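Local coordinates for protein Nup188 (Myceliophthora thermophila, PDB 4KF8) that is a scaffold nucleoporin, probably a building element of the nuclear pore complex, and resembles nuclear transport receptors in structure and probably in function, at residues 43-48 with 108-113. Sequence-based numbering, arbitrary orientation.
Sequences VLRGTK and LQACLS
Leu44, in the last turn of helix 30-46, meets Ala110 of helix 98-113 where the two backbones come nearest, with their CA atoms 5.5 Å apart. The small residue permits this approach: both CA-to-side-chain bonds are directed across the interface, and Leu44 CB rests on Ala110 CB at 3.5 Å. Farther along the leucine, Leu44 CD1 reaches Cys111 SG at 3.8 Å, an apolar contact that carries the interface into the buried side of the helix pair.

On the exposed side, Arg45 reaches across to the neighbouring helix. Its chain bends at chi2 (-65°), turning CD toward that helix, and the guanidinium lies over the backbone at Ala110, whose CA sits 3.8 Å above the centre of one face. Arg45 NH2 extends to Gln109 CB at 3.5 Å, while the Gln109 amide plane stands almost perpendicular to the guanidinium, 89° away. Arg45 NH1 gives a weak, bent hydrogen bond to Ser113 OG (3.4 Å). That hydroxyl in turn donates to Gln109 O one turn back, so it lies between the arginine, weakly bonded, and a main-chain carbonyl of its own helix. Ala110 is thus covered by leucine on one flank and arginine on another.

The pairing joins helix 30-46 to helix 98-113, with helix 67-84 between them in sequence, in the N-terminal half of the all-helical Nup188 C-terminal domain. Val43 packs on helix 7-20, Cys111 on Val70 and Leu74 of helix 67-84, and Leu108 on both helix 67-84 and helix 154-167.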
loop_
_atom_site.group_PDB
_atom_site.type_symbol
_atom_site.label_atom_id
_atom_site.label_comp_id
_atom_site.label_asym_id
_atom_site.label_seq_id
_atom_site.Cartn_x
_atom_site.Cartn_y
_atom_site.Cartn_z
ATOM N N VAL A 43 -3.131 21.207 3.422
ATOM C CA VAL A 43 -2.080 21.905 4.158
ATOM C C VAL A 43 -0.856 21.018 4.373
ATOM O O VAL A 43 0.274 21.444 4.141
ATOM C CB VAL A 43 -2.579 22.397 5.533
ATOM C CG1 VAL A 43 -1.450 23.070 6.298
ATOM C CG2 VAL A 43 -3.753 23.348 5.367
ATOM N N LEU A 44 -1.092 19.785 4.815
ATOM C CA LEU A 44 -0.019 18.825 5.063
ATOM C C LEU A 44 0.801 18.524 3.813
ATOM O O LEU A 44 2.028 18.459 3.868
ATOM C CB LEU A 44 -0.585 17.531 5.646
ATOM C CG LEU A 44 -0.949 17.549 7.130
ATOM C CD1 LEU A 44 -1.796 16.346 7.485
ATOM C CD2 LEU A 44 0.308 17.589 7.975
ATOM N N ARG A 45 0.121 18.332 2.687
ATOM C CA ARG A 45 0.804 18.167 1.413
ATOM C C ARG A 45 1.502 19.466 1.041
ATOM O O ARG A 45 2.529 19.459 0.370
ATOM C CB ARG A 45 -0.183 17.764 0.320
ATOM C CG ARG A 45 -0.662 16.330 0.406
ATOM C CD ARG A 45 0.487 15.367 0.165
ATOM N NE ARG A 45 0.096 13.972 0.341
ATOM C CZ ARG A 45 0.957 12.980 0.535
ATOM N NH1 ARG A 45 2.257 13.234 0.584
ATOM N NH2 ARG A 45 0.523 11.736 0.687
ATOM N N GLY A 46 0.939 20.581 1.490
ATOM C CA GLY A 46 1.511 21.884 1.210
ATOM C C GLY A 46 2.745 22.164 2.041
ATOM O O GLY A 46 3.468 23.128 1.786
ATOM N N THR A 47 2.990 21.321 3.041
ATOM C CA THR A 47 4.163 21.471 3.897
ATOM C C THR A 47 5.409 20.889 3.250
ATOM O O THR A 47 6.007 19.952 3.772
ATOM C CB THR A 47 3.975 20.796 5.266
ATOM O OG1 THR A 47 3.680 19.408 5.076
ATOM C CG2 THR A 47 2.845 21.454 6.044
ATOM N N LYS A 48 5.787 21.441 2.104
ATOM C CA LYS A 48 7.081 21.150 1.512
ATOM C C LYS A 48 8.023 22.270 1.929
ATOM O O LYS A 48 9.159 22.354 1.457
ATOM C CB LYS A 48 6.977 21.080 -0.012
ATOM N N LEU A 108 -2.408 10.401 7.141
ATOM C CA LEU A 108 -1.227 9.731 7.683
ATOM C C LEU A 108 -0.038 9.817 6.727
ATOM O O LEU A 108 1.080 10.116 7.144
ATOM C CB LEU A 108 -1.543 8.267 7.995
ATOM C CG LEU A 108 -0.396 7.365 8.469
ATOM C CD1 LEU A 108 0.203 7.855 9.781
ATOM C CD2 LEU A 108 -0.870 5.927 8.607
ATOM N N GLN A 109 -0.291 9.559 5.446
ATOM C CA GLN A 109 0.746 9.629 4.420
ATOM C C GLN A 109 1.336 11.028 4.320
ATOM O O GLN A 109 2.544 11.196 4.153
ATOM C CB GLN A 109 0.193 9.234 3.053
ATOM C CG GLN A 109 -0.644 7.975 3.039
ATOM C CD GLN A 109 -1.021 7.546 1.632
ATOM O OE1 GLN A 109 -0.229 7.679 0.695
ATOM N NE2 GLN A 109 -2.238 7.034 1.476
ATOM N N ALA A 110 0.473 12.030 4.409
ATOM C CA ALA A 110 0.903 13.415 4.317
ATOM C C ALA A 110 1.768 13.783 5.516
ATOM O O ALA A 110 2.746 14.514 5.379
ATOM C CB ALA A 110 -0.296 14.325 4.225
ATOM N N CYS A 111 1.399 13.264 6.684
ATOM C CA CYS A 111 2.160 13.477 7.917
ATOM C C CYS A 111 3.559 12.895 7.825
ATOM O O CYS A 111 4.539 13.553 8.170
ATOM C CB CYS A 111 1.435 12.862 9.119
ATOM S SG CYS A 111 -0.115 13.678 9.580
ATOM N N LEU A 112 3.647 11.657 7.355
ATOM C CA LEU A 112 4.921 10.945 7.296
ATOM C C LEU A 112 5.814 11.411 6.148
ATOM O O LEU A 112 6.965 10.995 6.045
ATOM C CB LEU A 112 4.686 9.434 7.209
ATOM C CG LEU A 112 3.827 8.830 8.323
ATOM C CD1 LEU A 112 3.621 7.339 8.109
ATOM C CD2 LEU A 112 4.436 9.105 9.691
ATOM N N SER A 113 5.284 12.278 5.291
ATOM C CA SER A 113 6.043 12.793 4.159
ATOM C C SER A 113 6.714 14.120 4.501
ATOM O O SER A 113 7.643 14.551 3.819
ATOM C CB SER A 113 5.134 12.963 2.941
ATOM O OG SER A 113 4.461 11.756 2.635
#